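Local atomic coordinates of cellulase CEL9M (Clostridium cellulolyticum, PDB entry 1IA6), a protein that probably hydrolyses internal beta-1,4-glucosidic linkages in cellulose, lichenin and cereal beta-glucans, as a family 9 glycoside hydrolase. Residues V31-R35 and H383-G387; T163-L167 and W219-A223; D250-M254 and W300-W304. The contacts are given in a common frame with arbitrary orientation. Residue numbers count along the deposited sequence, not the author numbering.

How the contacts relate
All three contacts belong to one catalytic module with the (alpha/alpha)6 barrel of glycoside hydrolase family 9. Contact 1 spans the greatest length of chain, and contacts 2 and 3 follow one another in series between its two segments. Contact 1 pairs the loop between helix 6-15 and strand 62-63 with the one between helices 365-368 and 406-409; contact 3 pairs the loops that lead into helices 260-271 and 306-323. Contact 2 instead joins two helices directly, 152-169 and 210-224. Centres lie about 32 Å (1 to 2), 30 Å (1 to 3) and 28 Å (2 to 3) apart and no two contacts touch, so the three sit in different parts of the one barrel.

Contact 1: V31-R35 and H383-G387; sequences VFDWR and HLLTG
Trp34 lays the five-membered ring of its indole over the imidazole of His383 in an offset stack, centroids 4.1 Å apart and planes at 7°. Two CH-pi contacts accompany it: Trp34 CB is 3.7 Å from the His383 centroid, 8° off the normal, and His383 CB 3.5 Å from the Trp34 five-membered centroid, 11° off. The planes follow from Trp34 chi1 40° (p), chi2 -83° and His383 chi1 -53° (m), chi2 -66°. Both segments are loop. Phe32 to Arg35 forms a type I beta turn, Arg35 N to Phe32 O being 3.3 Å, whereas Leu385 centres an inverse gamma turn with a weak Thr386 N to Leu384 O bond of 3.1 Å. CA atoms pair Trp34 with His383 (7.7 Å) and Phe32 with Leu385 (8.7 Å). No direct hydrogen bond crosses; one water accepts from Trp34 NE1 (3.0 Å) and donates to Leu384 O (2.8 Å). Phe32 (chi1 m) brings CE1 to 4.0 Å from Thr386 CB, and Trp34 CH2 meets Leu385 CD1 at 4.1 Å. With 31-35 between zinc ligands Cys22 and Cys38, this offset Trp-His stack joins the zinc-binding loop to a late loop of the family 9 barrel.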
loop_
_atom_site.group_PDB
_atom_site.type_symbol
_atom_site.label_atom_id
_atom_site.label_comp_id
_atom_site.label_asym_id
_atom_site.label_seq_id
_atom_site.Cartn_x
_atom_site.Cartn_y
_atom_site.Cartn_z
ATOM N N VAL A 31 -5.725 14.980 -10.879
ATOM C CA VAL A 31 -5.260 15.013 -12.264
ATOM C C VAL A 31 -6.266 14.452 -13.258
ATOM O O VAL A 31 -6.197 14.751 -14.447
ATOM C CB VAL A 31 -3.940 14.233 -12.445
ATOM C CG1 VAL A 31 -2.866 14.812 -11.541
ATOM C CG2 VAL A 31 -4.162 12.759 -12.152
ATOM N N PHE A 32 -7.197 13.635 -12.774
ATOM C CA PHE A 32 -8.199 13.037 -13.646
ATOM C C PHE A 32 -9.470 13.877 -13.665
ATOM O O PHE A 32 -10.140 14.031 -12.644
ATOM C CB PHE A 32 -8.518 11.617 -13.177
ATOM C CG PHE A 32 -7.320 10.710 -13.136
ATOM C CD1 PHE A 32 -6.623 10.404 -14.302
ATOM C CD2 PHE A 32 -6.888 10.161 -11.932
ATOM C CE1 PHE A 32 -5.511 9.562 -14.270
ATOM C CE2 PHE A 32 -5.779 9.318 -11.887
ATOM C CZ PHE A 32 -5.088 9.016 -13.058
ATOM N N ASP A 33 -9.805 14.418 -14.831
ATOM C CA ASP A 33 -11.000 15.241 -14.941
ATOM C C ASP A 33 -12.280 14.414 -14.826
ATOM O O ASP A 33 -13.363 14.969 -14.659
ATOM C CB ASP A 33 -10.997 16.031 -16.259
ATOM C CG ASP A 33 -10.843 15.143 -17.475
ATOM O OD1 ASP A 33 -11.567 14.131 -17.576
ATOM O OD2 ASP A 33 -10.000 15.465 -18.342
ATOM N N TRP A 34 -12.154 13.090 -14.900
ATOM C CA TRP A 34 -13.324 12.223 -14.795
ATOM C C TRP A 34 -13.673 11.822 -13.361
ATOM O O TRP A 34 -14.597 11.040 -13.140
ATOM C CB TRP A 34 -13.159 10.965 -15.660
ATOM C CG TRP A 34 -11.786 10.361 -15.644
ATOM C CD1 TRP A 34 -10.713 10.740 -16.401
ATOM C CD2 TRP A 34 -11.341 9.263 -14.837
ATOM N NE1 TRP A 34 -9.629 9.941 -16.119
ATOM C CE2 TRP A 34 -9.986 9.028 -15.162
ATOM C CE3 TRP A 34 -11.958 8.455 -13.870
ATOM C CZ2 TRP A 34 -9.234 8.016 -14.554
ATOM C CZ3 TRP A 34 -11.209 7.448 -13.263
ATOM C CH2 TRP A 34 -9.859 7.241 -13.609
ATOM N N ARG A 35 -12.938 12.356 -12.389
ATOM C CA ARG A 35 -13.218 12.061 -10.985
ATOM C C ARG A 35 -13.826 13.284 -10.307
ATOM O O ARG A 35 -13.411 14.418 -10.560
ATOM C CB ARG A 35 -11.947 11.653 -10.229
ATOM C CG ARG A 35 -11.480 10.213 -10.456
ATOM C CD ARG A 35 -12.601 9.195 -10.255
ATOM N NE ARG A 35 -13.502 9.561 -9.163
ATOM C CZ ARG A 35 -13.221 9.448 -7.868
ATOM N NH1 ARG A 35 -12.051 8.967 -7.466
ATOM N NH2 ARG A 35 -14.114 9.843 -6.969
ATOM N N HIS A 383 -11.683 5.664 -19.762
ATOM C CA HIS A 383 -10.662 6.582 -19.259
ATOM C C HIS A 383 -9.319 5.900 -19.002
ATOM O O HIS A 383 -9.270 4.718 -18.676
ATOM C CB HIS A 383 -11.165 7.234 -17.972
ATOM C CG HIS A 383 -12.506 7.885 -18.114
ATOM N ND1 HIS A 383 -12.714 8.992 -18.908
ATOM C CD2 HIS A 383 -13.710 7.574 -17.576
ATOM C CE1 HIS A 383 -13.988 9.336 -18.853
ATOM N NE2 HIS A 383 -14.615 8.493 -18.053
ATOM N N LEU A 384 -8.232 6.652 -19.153
ATOM C CA LEU A 384 -6.891 6.116 -18.939
ATOM C C LEU A 384 -6.524 6.158 -17.455
ATOM O O LEU A 384 -6.422 7.234 -16.860
ATOM C CB LEU A 384 -5.867 6.916 -19.750
ATOM C CG LEU A 384 -4.413 6.429 -19.678
ATOM C CD1 LEU A 384 -4.305 5.039 -20.290
ATOM C CD2 LEU A 384 -3.501 7.399 -20.414
ATOM N N LEU A 385 -6.325 4.981 -16.866
ATOM C CA LEU A 385 -5.980 4.861 -15.450
ATOM C C LEU A 385 -4.459 4.933 -15.275
ATOM O O LEU A 385 -3.809 3.959 -14.908
ATOM C CB LEU A 385 -6.525 3.534 -14.905
ATOM C CG LEU A 385 -6.423 3.239 -13.403
ATOM C CD1 LEU A 385 -7.165 4.300 -12.612
ATOM C CD2 LEU A 385 -7.019 1.867 -13.118
ATOM N N THR A 386 -3.910 6.113 -15.531
ATOM C CA THR A 386 -2.475 6.350 -15.448
ATOM C C THR A 386 -1.809 5.894 -14.149
ATOM O O THR A 386 -2.267 6.228 -13.058
ATOM C CB THR A 386 -2.176 7.848 -15.643
ATOM O OG1 THR A 386 -2.738 8.281 -16.889
ATOM C CG2 THR A 386 -0.670 8.105 -15.646
ATOM N N GLY A 387 -0.730 5.126 -14.290
ATOM C CA GLY A 387 0.035 4.664 -13.138
ATOM C C GLY A 387 -0.379 3.388 -12.425
ATOM O O GLY A 387 0.330 2.930 -11.530
HETATM O O HOH W 1 -7.120 9.804 -17.729
#

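Contact 2: T163-L167 and W219-A223; sequences TLMYL and WLYTA
Trp219, Thr163 and Ala223 lose the most surface where two helical segments, 163-167 and 219-223, run side by side in the same direction. Their axes approach to 9.7 Å and cross at +27°, and the CA register is Thr163 with Trp219 (6.4 Å) and Leu167 with Ala223 (6.8 Å). Thr163, chi1 m, places CG2 3.4 Å from Trp219 O and 3.7 Å from Ala223 CB, so its methyl packs against one turn of the other backbone; its OG1 is hydrogen-bonded to Ser159 O of its own helix. Trp219 (chi1 -75°, chi2 112°) receives Leu164 CD2 over its six-membered ring, 3.6 Å from the centroid and 13° off the normal, a CH-pi contact. Leu167 CD1 reaches Trp219 CE3 at 3.8 Å. Ala223 has just a methyl to offer, and around its CB gather Tyr166 CD2 (3.8 Å) and Leu167 CD2 (4.1 Å). No hydrogen bond crosses the interface, which is therefore held by apolar packing. Trp219 also meets Tyr79 of helix 64-80 edge-to-face and Arg266 by cation-pi. With helix 174-193 intervening in sequence, the two parallel helices are alternate members of the series, as expected for neighbours in one layer of an (alpha/alpha)6 barrel.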
loop_
_atom_site.group_PDB
_atom_site.type_symbol
_atom_site.label_atom_id
_atom_site.label_comp_id
_atom_site.label_asym_id
_atom_site.label_seq_id
_atom_site.Cartn_x
_atom_site.Cartn_y
_atom_site.Cartn_z
ATOM N N THR A 163 2.762 7.939 12.231
ATOM C CA THR A 163 4.082 8.277 12.760
ATOM C C THR A 163 4.986 8.684 11.603
ATOM O O THR A 163 5.771 9.625 11.713
ATOM C CB THR A 163 4.719 7.085 13.489
ATOM O OG1 THR A 163 3.881 6.701 14.584
ATOM C CG2 THR A 163 6.108 7.460 14.027
ATOM N N LEU A 164 4.878 7.972 10.488
ATOM C CA LEU A 164 5.693 8.309 9.327
ATOM C C LEU A 164 5.302 9.689 8.810
ATOM O O LEU A 164 6.152 10.438 8.330
ATOM C CB LEU A 164 5.540 7.243 8.239
ATOM C CG LEU A 164 6.474 6.053 8.476
ATOM C CD1 LEU A 164 5.998 4.815 7.719
ATOM C CD2 LEU A 164 7.879 6.451 8.056
ATOM N N MET A 165 4.024 10.042 8.920
ATOM C CA MET A 165 3.599 11.362 8.467
ATOM C C MET A 165 4.240 12.414 9.378
ATOM O O MET A 165 4.681 13.465 8.911
ATOM C CB MET A 165 2.072 11.496 8.494
ATOM C CG MET A 165 1.578 12.782 7.840
ATOM S SD MET A 165 2.163 12.928 6.128
ATOM C CE MET A 165 1.012 14.120 5.458
ATOM N N TYR A 166 4.295 12.131 10.678
ATOM C CA TYR A 166 4.923 13.064 11.609
ATOM C C TYR A 166 6.367 13.283 11.154
ATOM O O TYR A 166 6.834 14.416 11.055
ATOM C CB TYR A 166 4.919 12.498 13.033
ATOM C CG TYR A 166 5.934 13.147 13.954
ATOM C CD1 TYR A 166 5.735 14.437 14.451
ATOM C CD2 TYR A 166 7.114 12.482 14.299
ATOM C CE1 TYR A 166 6.693 15.052 15.269
ATOM C CE2 TYR A 166 8.079 13.088 15.116
ATOM C CZ TYR A 166 7.858 14.374 15.594
ATOM O OH TYR A 166 8.806 14.990 16.381
ATOM N N LEU A 167 7.061 12.187 10.862
ATOM C CA LEU A 167 8.455 12.256 10.430
ATOM C C LEU A 167 8.633 12.965 9.090
ATOM O O LEU A 167 9.601 13.699 8.901
ATOM C CB LEU A 167 9.047 10.847 10.345
ATOM C CG LEU A 167 9.161 10.102 11.681
ATOM C CD1 LEU A 167 9.482 8.630 11.438
ATOM C CD2 LEU A 167 10.232 10.764 12.539
ATOM N N TRP A 219 8.611 2.409 14.624
ATOM C CA TRP A 219 8.463 3.781 14.151
ATOM C C TRP A 219 8.264 4.748 15.313
ATOM O O TRP A 219 8.789 5.860 15.298
ATOM C CB TRP A 219 7.314 3.884 13.143
ATOM C CG TRP A 219 7.708 3.301 11.824
ATOM C CD1 TRP A 219 7.220 2.164 11.247
ATOM C CD2 TRP A 219 8.750 3.774 10.962
ATOM N NE1 TRP A 219 7.899 1.896 10.082
ATOM C CE2 TRP A 219 8.845 2.868 9.884
ATOM C CE3 TRP A 219 9.619 4.877 11.000
ATOM C CZ2 TRP A 219 9.775 3.027 8.848
ATOM C CZ3 TRP A 219 10.546 5.035 9.971
ATOM C CH2 TRP A 219 10.616 4.112 8.909
ATOM N N LEU A 220 7.518 4.328 16.328
ATOM C CA LEU A 220 7.314 5.191 17.481
ATOM C C LEU A 220 8.657 5.412 18.171
ATOM O O LEU A 220 8.894 6.468 18.757
ATOM C CB LEU A 220 6.284 4.579 18.437
ATOM C CG LEU A 220 4.846 4.839 17.963
ATOM C CD1 LEU A 220 3.865 3.945 18.702
ATOM C CD2 LEU A 220 4.510 6.308 18.171
ATOM N N TYR A 221 9.547 4.425 18.092
ATOM C CA TYR A 221 10.869 4.581 18.691
ATOM C C TYR A 221 11.652 5.631 17.902
ATOM O O TYR A 221 12.256 6.533 18.473
ATOM C CB TYR A 221 11.654 3.269 18.672
ATOM C CG TYR A 221 13.090 3.455 19.117
ATOM C CD1 TYR A 221 13.393 3.774 20.441
ATOM C CD2 TYR A 221 14.141 3.364 18.204
ATOM C CE1 TYR A 221 14.714 4.000 20.846
ATOM C CE2 TYR A 221 15.463 3.589 18.595
ATOM C CZ TYR A 221 15.742 3.905 19.915
ATOM O OH TYR A 221 17.045 4.126 20.303
ATOM N N THR A 222 11.645 5.503 16.581
ATOM C CA THR A 222 12.361 6.446 15.731
ATOM C C THR A 222 11.893 7.886 15.967
ATOM O O THR A 222 12.690 8.821 15.937
ATOM C CB THR A 222 12.174 6.099 14.240
ATOM O OG1 THR A 222 12.700 4.789 13.986
ATOM C CG2 THR A 222 12.896 7.112 13.356
ATOM N N ALA A 223 10.601 8.058 16.220
ATOM C CA ALA A 223 10.051 9.390 16.434
ATOM C C ALA A 223 10.214 9.937 17.848
ATOM O O ALA A 223 10.314 11.148 18.027
ATOM C CB ALA A 223 8.572 9.405 16.053
#

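Contact 3: D250-M254 and W300-W304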
loop_
_atom_site.group_PDB
_atom_site.type_symbol
_atom_site.label_atom_id
_atom_site.label_comp_id
_atom_site.label_asym_id
_atom_site.label_seq_id
_atom_site.Cartn_x
_atom_site.Cartn_y
_atom_site.Cartn_z
ATOM N N ASP A 250 10.433 -16.326 7.146
ATOM C CA ASP A 250 9.306 -15.982 6.286
ATOM C C ASP A 250 9.570 -16.307 4.821
ATOM O O ASP A 250 10.500 -15.773 4.221
ATOM C CB ASP A 250 8.994 -14.490 6.422
ATOM C CG ASP A 250 7.566 -14.158 6.043
ATOM O OD1 ASP A 250 7.037 -14.796 5.113
ATOM O OD2 ASP A 250 6.977 -13.253 6.671
ATOM N N LYS A 251 8.738 -17.172 4.251
ATOM C CA LYS A 251 8.870 -17.575 2.855
ATOM C C LYS A 251 7.942 -16.756 1.960
ATOM O O LYS A 251 7.772 -17.062 0.778
ATOM C CB LYS A 251 8.525 -19.060 2.702
ATOM C CG LYS A 251 9.397 -19.999 3.520
ATOM C CD LYS A 251 8.901 -21.434 3.395
ATOM C CE LYS A 251 9.740 -22.387 4.227
ATOM N NZ LYS A 251 9.196 -23.773 4.184
ATOM N N TRP A 252 7.342 -15.718 2.530
ATOM C CA TRP A 252 6.427 -14.862 1.789
ATOM C C TRP A 252 7.146 -13.542 1.527
ATOM O O TRP A 252 8.343 -13.523 1.227
ATOM C CB TRP A 252 5.158 -14.632 2.622
ATOM C CG TRP A 252 3.930 -14.319 1.815
ATOM C CD1 TRP A 252 3.182 -13.175 1.865
ATOM C CD2 TRP A 252 3.297 -15.170 0.850
ATOM N NE1 TRP A 252 2.125 -13.262 0.992
ATOM C CE2 TRP A 252 2.172 -14.475 0.355
ATOM C CE3 TRP A 252 3.573 -16.454 0.354
ATOM C CZ2 TRP A 252 1.319 -15.019 -0.613
ATOM C CZ3 TRP A 252 2.725 -16.995 -0.607
ATOM C CH2 TRP A 252 1.613 -16.278 -1.081
ATOM N N THR A 253 6.418 -12.438 1.635
ATOM C CA THR A 253 7.012 -11.126 1.432
ATOM C C THR A 253 6.139 -10.073 2.098
ATOM O O THR A 253 5.119 -10.389 2.716
ATOM C CB THR A 253 7.167 -10.792 -0.075
ATOM O OG1 THR A 253 7.897 -9.566 -0.220
ATOM C CG2 THR A 253 5.807 -10.643 -0.740
ATOM N N MET A 254 6.550 -8.820 1.983
ATOM C CA MET A 254 5.794 -7.724 2.561
ATOM C C MET A 254 4.465 -7.539 1.832
ATOM O O MET A 254 4.428 -7.420 0.608
ATOM C CB MET A 254 6.604 -6.429 2.468
ATOM C CG MET A 254 5.813 -5.173 2.808
ATOM S SD MET A 254 6.853 -3.700 2.719
ATOM C CE MET A 254 6.818 -3.364 0.971
ATOM N N TRP A 300 7.867 -15.274 -9.368
ATOM C CA TRP A 300 6.443 -15.571 -9.248
ATOM C C TRP A 300 6.129 -16.216 -7.901
ATOM O O TRP A 300 6.327 -17.417 -7.725
ATOM C CB TRP A 300 6.064 -16.529 -10.386
ATOM C CG TRP A 300 4.622 -16.544 -10.778
ATOM C CD1 TRP A 300 4.013 -15.738 -11.696
ATOM C CD2 TRP A 300 3.613 -17.435 -10.295
ATOM N NE1 TRP A 300 2.687 -16.075 -11.817
ATOM C CE2 TRP A 300 2.414 -17.113 -10.967
ATOM C CE3 TRP A 300 3.605 -18.474 -9.357
ATOM C CZ2 TRP A 300 1.218 -17.797 -10.735
ATOM C CZ3 TRP A 300 2.415 -19.154 -9.126
ATOM C CH2 TRP A 300 1.239 -18.810 -9.814
ATOM N N LEU A 301 5.631 -15.427 -6.953
ATOM C CA LEU A 301 5.319 -15.950 -5.625
ATOM C C LEU A 301 3.996 -16.708 -5.574
ATOM O O LEU A 301 3.913 -17.794 -4.994
ATOM C CB LEU A 301 5.281 -14.810 -4.605
ATOM C CG LEU A 301 5.022 -15.243 -3.159
ATOM C CD1 LEU A 301 6.212 -16.062 -2.652
ATOM C CD2 LEU A 301 4.811 -14.010 -2.279
ATOM N N SER A 302 2.962 -16.117 -6.159
ATOM C CA SER A 302 1.637 -16.721 -6.185
ATOM C C SER A 302 0.887 -16.171 -7.397
ATOM O O SER A 302 1.412 -15.322 -8.118
ATOM C CB SER A 302 0.885 -16.414 -4.887
ATOM O OG SER A 302 -0.259 -17.243 -4.752
ATOM N N ASN A 303 -0.340 -16.637 -7.611
ATOM C CA ASN A 303 -1.112 -16.230 -8.782
ATOM C C ASN A 303 -1.865 -14.906 -8.732
ATOM O O ASN A 303 -2.065 -14.280 -9.770
ATOM C CB ASN A 303 -2.102 -17.338 -9.163
ATOM C CG ASN A 303 -3.150 -17.571 -8.096
ATOM O OD1 ASN A 303 -2.836 -18.001 -6.987
ATOM N ND2 ASN A 303 -4.406 -17.279 -8.424
ATOM N N TRP A 304 -2.290 -14.478 -7.548
ATOM C CA TRP A 304 -3.048 -13.236 -7.443
ATOM C C TRP A 304 -2.175 -12.047 -7.065
ATOM O O TRP A 304 -1.495 -12.072 -6.042
ATOM C CB TRP A 304 -4.183 -13.402 -6.430
ATOM C CG TRP A 304 -5.331 -12.480 -6.690
ATOM C CD1 TRP A 304 -5.454 -11.183 -6.283
ATOM C CD2 TRP A 304 -6.491 -12.764 -7.484
ATOM N NE1 TRP A 304 -6.618 -10.640 -6.776
ATOM C CE2 TRP A 304 -7.272 -11.589 -7.517
ATOM C CE3 TRP A 304 -6.943 -13.898 -8.173
ATOM C CZ2 TRP A 304 -8.484 -11.513 -8.213
ATOM C CZ3 TRP A 304 -8.148 -13.824 -8.864
ATOM C CH2 TRP A 304 -8.903 -12.638 -8.879
#
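At the surface of the barrel, near the calcium site, two loops leading into barrel helices meet by a CH-pi contact; the side chain of Trp252 is about 7 Å from that of the calcium ligand Asp257. Leu301 CD2 stands over the six-membered ring of Trp252, 3.6 Å from the centroid and 10° off the normal; its closest ring atom is Trp252 CD2 at 3.7 Å. The same methyl meets Thr253 CG2 at 3.8 Å, while Trp252 CH2 reaches Ser302 CB at 3.9 Å. The nearest CA pair, Trp252 and Leu301, is 7.6 Å apart, and no hydrogen bond spans the gap. An Asx turn shapes the first loop, Trp252 N donating to Asp250 OD1 over 2.8 Å. Thr253 OG1 is hydrogen-bonded to Glu313. Trp304 NE1 bonds to OE1 of Glu410, a predicted active-site residue, so this packing between alternate loops, the ones entering helices 260-271 and 306-323 with helix 274-289 between them in sequence, lies at the end of the (alpha/alpha)6 barrel where family 9 enzymes carry their cleft.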